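PDB 2XSU: catechol 1,2 dioxygenase from Acinetobacter radioresistens, which probably catalyses the intradiol cleavage of catechol by O2 to cis,cis-muconate, using ferric iron, in the beta-ketoadipate pathway. Local coordinates for residues Asp87-Asp91 / Pro104-Glu108; Lys133-Leu137 / Leu194-Pro198; Arg218-Pro223 / Tyr249-Ala255. The protein carries 1 engineered substitution. One frame throughout, in Å; residues are numbered along the deposited sequence.

Contact 1 of 3, residues Asp87-Asp91 / Pro104-Glu108; sequences DLRAD and PRTIE
Arg105 and Asp87 carry most of this contact, which buries 260 Å² between one face of a helix and an extended loop. Residues 87-91 are regular alpha helix (phi/psi near -63/-41, Asp91 N to Asp87 O 2.8 Å); residues 104-107 are extended, with Thr106 nearly flat at -148/-172, and the nearest CA atoms, of Asp87 and Thr106, lie 6.5 Å apart. Arg105, chi1 to chi3 p, t, p, reaches across to the helix so that NH1 donates to Asp91 OD1 at 2.8 Å (160°) in a salt bridge at the edge of the guanidinium, while Ala90 CB lies over one face, 3.6 Å from CZ. Asp94 is a second salt-bridge partner of NH1. The loop returns from helix 82-96, in the N-terminal helical region of this intradiol dioxygenase, toward the catalytic beta domain, where Thr106 pairs through its backbone with Thr239. Asp87 (chi1 m) relies on water: one molecule donates to its OD2 (2.7 Å) and to Thr106 OG1 (2.9 Å), also hydrogen-bonded to Ala257 O, another to its OD1 (2.7 Å) and to Thr106 O (2.8 Å). A third donates to Asp91 OD1 (2.8 Å) and accepts from Arg105 N (3.1 Å).

Contact 2 of 3, residues Lys133-Leu137 / Leu194-Pro198; sequences KVDTL and LTTMP
The start of strand 136-145 meets the end of strand 190-196 as a short antiparallel pairing burying 437 Å². Val134, extended at phi/psi -149/150 with chi1 p, points toward residues 194-198: its CG1 lies 3.5 Å from Thr196 CG2, and its CG2 4.4 Å from Met197 CB. Asp135 contributes its carbonyl, and its CB lies 3.7 Å from Met197 CG. Met197 N donates to Asp135 O at 3.0 Å (162°), and Thr196 CA makes a CA-H...O contact to the same oxygen at 3.4 Å; the carboxylate forms a salt bridge with Lys285. Thr136 opens the regular strand opposite Thr196 as a non-hydrogen-bonded pair, CA-CA 4.5 Å, the shortest such distance here. The two side chains diverge, and Thr136 CG2 reaches Leu194 CD1 at 3.6 Å. Leu137 forms the hydrogen-bonded pair with Thr195, CA-CA 5.1 Å: Leu137 N to Thr195 O 2.9 Å (177°), Thr195 N to Leu137 O 2.7 Å (158°). Its side chain (chi1 t, chi2 p) shares a sheet face with Thr195; both methyls, CD1 and CD2, lie 4.0 Å from Met197 SD, and CD2 4.1 Å from Pro198 CD. Thr195 OG1 is hydrogen-bonded to His160 NE2. Strand 136-145 also pairs in parallel with strand 284-293, so this antiparallel pairing lies inside the mixed sheet of the intradiol dioxygenase catalytic domain, with the Pro198 side chain about 8 Å from the ferric ion.

Contact 3 of 3, residues Arg218-Pro223 / Tyr249-Ala255; sequences RHGNRP and YLWDDFA
Most striking is an arginine-carboxylate pair beside the metal: Arg222 NE donates to Asp253 OD1 at 3.0 Å (161°) and Arg222 NH2 to Asp253 OD2 at 3.0 Å (167°), a two-pronged salt bridge at the edge of the guanidinium, with Ala255 CB over one of its faces. Arg222 (chi1 to chi3 m, t, p) has its side chain about 4 Å from the ferric ion and from those of the iron ligands Tyr201 and His225. Asp253 (chi1 t) is held by two backbone amides: OD1 accepts from Ala255 N at 3.1 Å, which makes an Asx turn, and OD2 from Ala257 N. Upstream, Tyr249-Asp252 is a type I turn closed by Asp252 N to Tyr249 O, 3.1 Å. This folded loop, between strands 238-244 and 263-269 of the intradiol dioxygenase catalytic domain, packs on the start of strand 221-231, burying 642 Å². Its CA register runs Gly220-Phe254 (5.5 Å), Arg222-Asp253 (4.8 Å) and Pro223-Tyr249 (4.8 Å), and one backbone hydrogen bond spans it, Phe254 N to Asn221 O at 3.0 Å (165°). Two CH-pi contacts add to it: Asn221 CB stands 3.7 Å from the Tyr249 ring centroid, 6° off the normal, and Gly220 CA 4.2 Å from the Phe254 centroid. His219 (chi1 p) meets the Tyr249 ring obliquely, centroids 4.7 Å apart, its ND1 accepting from Asn221 N at 2.9 Å. Pro223 CD rests 4.1 Å from Tyr249 CB. Arg218 NH2 adds a weak hydrogen bond to Phe254 O at 3.0 Å, while its NH1 hydrogen-bonds to Gly79 O.

Overall arrangement
Contact 3 is the most buried, with eight of twelve touching residues buried and the largest interface; contacts 1 and 2 are only partly buried. Chemistry follows place. Contact 1, between a helix and a loop, relies on charge and bridging water; contact 2, within the beta framework, on backbone hydrogen bonds and apolar side chains; contact 3 combines a salt bridge with aromatic packing near the iron. Contacts 1 and 3 touch, Ile107 CD1 lying 3.7 Å from both Ala255 CB and Arg222 NH2, although their centres are about 17 Å apart. Contacts 2 and 3 reach the same mixed sheet without touching, their nearest atoms about 7 Å apart.

Contact 1 of 3, residues Asp87-Asp91 / Pro104-Glu108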
loop_
_atom_site.group_PDB
_atom_site.type_symbol
_atom_site.label_atom_id
_atom_site.label_comp_id
_atom_site.label_asym_id
_atom_site.label_seq_id
_atom_site.Cartn_x
_atom_site.Cartn_y
_atom_site.Cartn_z
ATOM N N ASP A 87 -12.779 1.760 -15.994
ATOM C CA ASP A 87 -13.662 2.329 -17.028
ATOM C C ASP A 87 -13.943 1.336 -18.161
ATOM O O ASP A 87 -15.092 1.282 -18.671
ATOM C CB ASP A 87 -13.068 3.602 -17.636
ATOM C CG ASP A 87 -13.078 4.781 -16.689
ATOM O OD1 ASP A 87 -13.750 4.757 -15.614
ATOM O OD2 ASP A 87 -12.312 5.730 -17.003
ATOM N N LEU A 88 -12.925 0.586 -18.597
ATOM C CA LEU A 88 -13.151 -0.455 -19.628
ATOM C C LEU A 88 -14.237 -1.431 -19.151
ATOM O O LEU A 88 -15.155 -1.778 -19.918
ATOM C CB LEU A 88 -11.866 -1.205 -19.985
ATOM C CG LEU A 88 -10.775 -0.402 -20.702
ATOM C CD1 LEU A 88 -9.575 -1.293 -20.955
ATOM C CD2 LEU A 88 -11.268 0.213 -22.013
ATOM N N ARG A 89 -14.153 -1.849 -17.890
ATOM C CA ARG A 89 -15.178 -2.722 -17.302
ATOM C C ARG A 89 -16.553 -2.054 -17.244
ATOM O O ARG A 89 -17.560 -2.690 -17.570
ATOM C CB ARG A 89 -14.750 -3.215 -15.922
ATOM C CG ARG A 89 -13.645 -4.229 -16.016
ATOM C CD ARG A 89 -13.474 -4.978 -14.678
ATOM N NE ARG A 89 -14.381 -6.172 -14.666
ATOM C CZ ARG A 89 -15.339 -6.410 -13.775
ATOM N NH1 ARG A 89 -15.603 -5.599 -12.754
ATOM N NH2 ARG A 89 -16.078 -7.496 -13.907
ATOM N N ALA A 90 -16.608 -0.778 -16.867
ATOM C CA ALA A 90 -17.874 -0.104 -16.742
ATOM C C ALA A 90 -18.522 0.027 -18.120
ATOM O O ALA A 90 -19.745 -0.120 -18.250
ATOM C CB ALA A 90 -17.689 1.258 -16.091
ATOM N N ASP A 91 -17.699 0.306 -19.137
ATOM C CA ASP A 91 -18.205 0.426 -20.517
ATOM C C ASP A 91 -18.794 -0.913 -20.987
ATOM O O ASP A 91 -19.843 -0.920 -21.650
ATOM C CB ASP A 91 -17.109 0.874 -21.505
ATOM C CG ASP A 91 -16.842 2.378 -21.465
ATOM O OD1 ASP A 91 -17.614 3.139 -20.868
ATOM O OD2 ASP A 91 -15.833 2.785 -22.074
ATOM N N PRO A 104 -18.825 9.889 -23.803
ATOM C CA PRO A 104 -18.039 8.804 -23.186
ATOM C C PRO A 104 -17.447 9.189 -21.820
ATOM O O PRO A 104 -17.095 10.351 -21.598
ATOM C CB PRO A 104 -16.873 8.598 -24.177
ATOM C CG PRO A 104 -17.363 9.105 -25.455
ATOM C CD PRO A 104 -18.275 10.252 -25.118
ATOM N N ARG A 105 -17.322 8.206 -20.940
ATOM C CA ARG A 105 -16.610 8.368 -19.674
ATOM C C ARG A 105 -15.102 8.254 -19.824
ATOM O O ARG A 105 -14.612 7.597 -20.744
ATOM C CB ARG A 105 -17.096 7.324 -18.659
ATOM C CG ARG A 105 -16.779 5.879 -19.082
ATOM C CD ARG A 105 -16.862 4.851 -17.942
ATOM N NE ARG A 105 -18.121 4.843 -17.211
ATOM C CZ ARG A 105 -19.226 4.159 -17.525
ATOM N NH1 ARG A 105 -19.334 3.423 -18.629
ATOM N NH2 ARG A 105 -20.273 4.251 -16.706
ATOM N N THR A 106 -14.377 8.898 -18.919
ATOM C CA THR A 106 -12.976 8.544 -18.708
ATOM C C THR A 106 -12.566 8.771 -17.252
ATOM O O THR A 106 -13.444 9.008 -16.392
ATOM C CB THR A 106 -12.034 9.171 -19.768
ATOM O OG1 THR A 106 -10.795 8.453 -19.756
ATOM C CG2 THR A 106 -11.810 10.684 -19.535
ATOM N N ILE A 107 -11.272 8.650 -16.963
ATOM C CA ILE A 107 -10.852 8.579 -15.554
ATOM C C ILE A 107 -11.037 9.883 -14.796
ATOM O O ILE A 107 -10.930 10.993 -15.390
ATOM C CB ILE A 107 -9.410 8.078 -15.405
ATOM C CG1 ILE A 107 -8.411 9.141 -15.865
ATOM C CG2 ILE A 107 -9.259 6.745 -16.169
ATOM C CD1 ILE A 107 -6.911 8.726 -15.579
ATOM N N GLU A 108 -11.355 9.754 -13.514
ATOM C CA GLU A 108 -11.479 10.923 -12.635
ATOM C C GLU A 108 -10.114 11.551 -12.307
ATOM O O GLU A 108 -10.026 12.772 -12.172
ATOM C CB GLU A 108 -12.147 10.482 -11.327
ATOM C CG GLU A 108 -12.495 11.605 -10.349
ATOM C CD GLU A 108 -13.183 11.075 -9.084
ATOM O OE1 GLU A 108 -13.994 10.124 -9.189
ATOM O OE2 GLU A 108 -12.927 11.623 -7.984
HETATM O O HOH W 1 -10.748 5.634 -19.262
HETATM O O HOH W 2 -14.694 7.122 -14.738
HETATM O O HOH W 3 -18.381 5.562 -22.033
#

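Contact 2 of 3, residues Lys133-Leu137 / Leu194-Pro198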
loop_
_atom_site.group_PDB
_atom_site.type_symbol
_atom_site.label_atom_id
_atom_site.label_comp_id
_atom_site.label_asym_id
_atom_site.label_seq_id
_atom_site.Cartn_x
_atom_site.Cartn_y
_atom_site.Cartn_z
ATOM N N LYS A 133 0.846 35.654 -18.315
ATOM C CA LYS A 133 1.720 34.528 -18.673
ATOM C C LYS A 133 1.040 33.285 -19.230
ATOM O O LYS A 133 1.698 32.262 -19.466
ATOM C CB LYS A 133 2.629 34.129 -17.517
ATOM C CG LYS A 133 1.915 33.603 -16.287
ATOM C CD LYS A 133 2.962 33.399 -15.185
ATOM C CE LYS A 133 2.404 32.623 -14.007
ATOM N NZ LYS A 133 3.445 32.408 -12.926
ATOM N N VAL A 134 -0.256 33.374 -19.452
ATOM C CA VAL A 134 -0.997 32.242 -20.002
ATOM C C VAL A 134 -2.157 32.765 -20.838
ATOM O O VAL A 134 -2.705 33.855 -20.548
ATOM C CB VAL A 134 -1.500 31.257 -18.881
ATOM C CG1 VAL A 134 -2.647 31.859 -18.105
ATOM C CG2 VAL A 134 -1.902 29.935 -19.497
ATOM N N ASP A 135 -2.528 31.991 -21.863
ATOM C CA ASP A 135 -3.685 32.326 -22.714
ATOM C C ASP A 135 -4.994 32.221 -21.931
ATOM O O ASP A 135 -5.178 31.307 -21.101
ATOM C CB ASP A 135 -3.804 31.387 -23.925
ATOM C CG ASP A 135 -2.688 31.564 -24.942
ATOM O OD1 ASP A 135 -2.015 32.612 -24.948
ATOM O OD2 ASP A 135 -2.541 30.652 -25.776
ATOM N N THR A 136 -5.889 33.169 -22.196
ATOM C CA THR A 136 -7.274 33.072 -21.753
ATOM C C THR A 136 -8.007 32.002 -22.583
ATOM O O THR A 136 -7.773 31.848 -23.788
ATOM C CB THR A 136 -7.977 34.430 -21.958
ATOM O OG1 THR A 136 -7.390 35.390 -21.080
ATOM C CG2 THR A 136 -9.434 34.331 -21.632
ATOM N N LEU A 137 -8.850 31.211 -21.911
ATOM C CA LEU A 137 -9.676 30.186 -22.558
ATOM C C LEU A 137 -11.124 30.365 -22.137
ATOM O O LEU A 137 -11.400 30.479 -20.944
ATOM C CB LEU A 137 -9.214 28.777 -22.125
ATOM C CG LEU A 137 -10.118 27.609 -22.516
ATOM C CD1 LEU A 137 -10.216 27.426 -24.033
ATOM C CD2 LEU A 137 -9.570 26.326 -21.868
ATOM N N LEU A 194 -15.103 30.941 -18.121
ATOM C CA LEU A 194 -13.970 31.806 -18.481
ATOM C C LEU A 194 -12.774 31.418 -17.615
ATOM O O LEU A 194 -12.809 31.468 -16.379
ATOM C CB LEU A 194 -14.348 33.302 -18.311
ATOM C CG LEU A 194 -13.203 34.324 -18.484
ATOM C CD1 LEU A 194 -12.567 34.275 -19.878
ATOM C CD2 LEU A 194 -13.715 35.752 -18.149
ATOM N N THR A 195 -11.696 30.978 -18.266
ATOM C CA THR A 195 -10.573 30.411 -17.518
ATOM C C THR A 195 -9.246 30.652 -18.250
ATOM O O THR A 195 -9.129 31.627 -19.024
ATOM C CB THR A 195 -10.854 28.893 -17.222
ATOM O OG1 THR A 195 -9.907 28.391 -16.288
ATOM C CG2 THR A 195 -10.888 28.039 -18.495
ATOM N N THR A 196 -8.259 29.799 -17.969
ATOM C CA THR A 196 -6.951 29.861 -18.623
ATOM C C THR A 196 -6.618 28.505 -19.225
ATOM O O THR A 196 -7.196 27.484 -18.813
ATOM C CB THR A 196 -5.836 30.298 -17.672
ATOM O OG1 THR A 196 -5.833 29.483 -16.484
ATOM C CG2 THR A 196 -6.049 31.758 -17.268
ATOM N N MET A 197 -5.758 28.505 -20.247
ATOM C CA MET A 197 -5.379 27.250 -20.924
ATOM C C MET A 197 -4.603 26.327 -19.990
ATOM O O MET A 197 -3.557 26.726 -19.510
ATOM C CB MET A 197 -4.490 27.580 -22.133
ATOM C CG MET A 197 -5.231 28.027 -23.393
ATOM S SD MET A 197 -6.308 26.772 -24.119
ATOM C CE MET A 197 -5.562 25.224 -23.464
ATOM N N PRO A 198 -5.122 25.104 -19.697
ATOM C CA PRO A 198 -4.299 24.181 -18.911
ATOM C C PRO A 198 -3.112 23.656 -19.702
ATOM O O PRO A 198 -3.187 23.509 -20.922
ATOM C CB PRO A 198 -5.256 23.026 -18.616
ATOM C CG PRO A 198 -6.176 23.002 -19.756
ATOM C CD PRO A 198 -6.399 24.492 -20.096
#

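Contact 3 of 3, residues Arg218-Pro223 / Tyr249-Ala255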
loop_
_atom_site.group_PDB
_atom_site.type_symbol
_atom_site.label_atom_id
_atom_site.label_comp_id
_atom_site.label_asym_id
_atom_site.label_seq_id
_atom_site.Cartn_x
_atom_site.Cartn_y
_atom_site.Cartn_z
ATOM N N ARG A 218 9.398 4.276 -18.442
ATOM C CA ARG A 218 8.204 5.026 -18.852
ATOM C C ARG A 218 8.212 6.491 -18.389
ATOM O O ARG A 218 8.713 6.839 -17.321
ATOM C CB ARG A 218 6.936 4.341 -18.297
ATOM C CG ARG A 218 6.562 3.041 -18.981
ATOM C CD ARG A 218 5.247 2.434 -18.398
ATOM N NE ARG A 218 4.194 3.434 -18.501
ATOM C CZ ARG A 218 3.078 3.452 -17.768
ATOM N NH1 ARG A 218 2.822 2.489 -16.880
ATOM N NH2 ARG A 218 2.241 4.467 -17.909
ATOM N N HIS A 219 7.637 7.364 -19.225
ATOM C CA HIS A 219 7.377 8.726 -18.821
ATOM C C HIS A 219 6.106 8.820 -17.928
ATOM O O HIS A 219 5.245 7.914 -17.938
ATOM C CB HIS A 219 7.287 9.645 -20.069
ATOM C CG HIS A 219 5.980 9.559 -20.811
ATOM N ND1 HIS A 219 4.827 10.173 -20.359
ATOM C CD2 HIS A 219 5.653 8.962 -21.977
ATOM C CE1 HIS A 219 3.837 9.919 -21.195
ATOM N NE2 HIS A 219 4.311 9.192 -22.190
ATOM N N GLY A 220 5.973 9.916 -17.203
ATOM C CA GLY A 220 4.840 10.144 -16.302
ATOM C C GLY A 220 3.977 11.329 -16.664
ATOM O O GLY A 220 3.413 11.978 -15.786
ATOM N N ASN A 221 3.843 11.582 -17.964
ATOM C CA ASN A 221 3.160 12.792 -18.434
ATOM C C ASN A 221 1.711 12.574 -18.880
ATOM O O ASN A 221 1.398 11.562 -19.497
ATOM C CB ASN A 221 3.930 13.398 -19.622
ATOM C CG ASN A 221 5.364 13.790 -19.266
ATOM O OD1 ASN A 221 6.325 13.248 -19.839
ATOM N ND2 ASN A 221 5.513 14.687 -18.312
ATOM N N ARG A 222 0.863 13.582 -18.631
ATOM C CA ARG A 222 -0.495 13.629 -19.193
ATOM C C ARG A 222 -0.594 14.827 -20.158
ATOM O O ARG A 222 0.001 15.873 -19.887
ATOM C CB ARG A 222 -1.559 13.803 -18.104
ATOM C CG ARG A 222 -1.497 12.744 -17.027
ATOM C CD ARG A 222 -2.830 12.584 -16.376
ATOM N NE ARG A 222 -3.809 12.014 -17.276
ATOM C CZ ARG A 222 -5.114 12.004 -17.046
ATOM N NH1 ARG A 222 -5.617 12.565 -15.941
ATOM N NH2 ARG A 222 -5.919 11.457 -17.932
ATOM N N PRO A 223 -1.332 14.671 -21.275
ATOM C CA PRO A 223 -1.643 15.847 -22.125
ATOM C C PRO A 223 -2.564 16.798 -21.379
ATOM O O PRO A 223 -3.255 16.396 -20.406
ATOM C CB PRO A 223 -2.388 15.252 -23.324
ATOM C CG PRO A 223 -3.128 14.047 -22.701
ATOM C CD PRO A 223 -2.126 13.492 -21.677
ATOM N N TYR A 249 1.470 14.802 -25.912
ATOM C CA TYR A 249 1.111 13.541 -25.241
ATOM C C TYR A 249 -0.337 13.124 -25.436
ATOM O O TYR A 249 -0.866 12.276 -24.686
ATOM C CB TYR A 249 1.435 13.601 -23.746
ATOM C CG TYR A 249 2.911 13.680 -23.498
ATOM C CD1 TYR A 249 3.707 12.536 -23.622
ATOM C CD2 TYR A 249 3.501 14.892 -23.193
ATOM C CE1 TYR A 249 5.105 12.611 -23.431
ATOM C CE2 TYR A 249 4.899 14.979 -22.988
ATOM C CZ TYR A 249 5.675 13.843 -23.126
ATOM O OH TYR A 249 7.046 13.932 -22.911
ATOM N N LEU A 250 -1.016 13.725 -26.420
ATOM C CA LEU A 250 -2.427 13.434 -26.629
ATOM C C LEU A 250 -2.760 11.954 -26.678
ATOM O O LEU A 250 -3.706 11.517 -26.018
ATOM C CB LEU A 250 -2.953 14.139 -27.897
ATOM C CG LEU A 250 -4.436 13.973 -28.234
ATOM C CD1 LEU A 250 -5.317 14.615 -27.184
ATOM C CD2 LEU A 250 -4.755 14.602 -29.582
ATOM N N TRP A 251 -1.992 11.196 -27.473
ATOM C CA TRP A 251 -2.238 9.762 -27.638
ATOM C C TRP A 251 -1.128 8.919 -26.978
ATOM O O TRP A 251 -0.909 7.739 -27.332
ATOM C CB TRP A 251 -2.446 9.456 -29.133
ATOM C CG TRP A 251 -3.742 10.043 -29.625
ATOM C CD1 TRP A 251 -3.899 11.127 -30.439
ATOM C CD2 TRP A 251 -5.056 9.552 -29.341
ATOM N NE1 TRP A 251 -5.244 11.351 -30.672
ATOM C CE2 TRP A 251 -5.974 10.400 -30.004
ATOM C CE3 TRP A 251 -5.548 8.488 -28.574
ATOM C CZ2 TRP A 251 -7.359 10.208 -29.942
ATOM C CZ3 TRP A 251 -6.946 8.290 -28.518
ATOM C CH2 TRP A 251 -7.823 9.156 -29.195
ATOM N N ASP A 252 -0.462 9.526 -25.987
ATOM C CA ASP A 252 0.633 8.907 -25.223
ATOM C C ASP A 252 0.476 9.342 -23.744
ATOM O O ASP A 252 1.457 9.666 -23.074
ATOM C CB ASP A 252 1.985 9.372 -25.786
ATOM C CG ASP A 252 3.197 8.597 -25.251
ATOM O OD1 ASP A 252 3.091 7.417 -24.843
ATOM O OD2 ASP A 252 4.295 9.203 -25.281
ATOM N N ASP A 253 -0.762 9.370 -23.256
ATOM C CA ASP A 253 -1.079 9.702 -21.853
ATOM C C ASP A 253 -0.619 8.573 -20.937
ATOM O O ASP A 253 -0.996 7.427 -21.189
ATOM C CB ASP A 253 -2.615 9.852 -21.766
ATOM C CG ASP A 253 -3.132 10.225 -20.376
ATOM O OD1 ASP A 253 -2.372 10.539 -19.431
ATOM O OD2 ASP A 253 -4.381 10.242 -20.230
ATOM N N PHE A 254 0.174 8.882 -19.907
ATOM C CA PHE A 254 0.694 7.823 -18.994
ATOM C C PHE A 254 -0.444 7.174 -18.185
ATOM O O PHE A 254 -0.233 6.118 -17.583
ATOM C CB PHE A 254 1.818 8.364 -18.078
ATOM C CG PHE A 254 1.359 8.735 -16.693
ATOM C CD1 PHE A 254 1.722 7.953 -15.604
ATOM C CD2 PHE A 254 0.553 9.853 -16.475
ATOM C CE1 PHE A 254 1.275 8.306 -14.313
ATOM C CE2 PHE A 254 0.098 10.204 -15.186
ATOM C CZ PHE A 254 0.468 9.420 -14.113
ATOM N N ALA A 255 -1.623 7.816 -18.159
ATOM C CA ALA A 255 -2.812 7.241 -17.483
ATOM C C ALA A 255 -3.910 6.770 -18.461
ATOM O O ALA A 255 -4.982 6.351 -18.046
ATOM C CB ALA A 255 -3.341 8.214 -16.417
#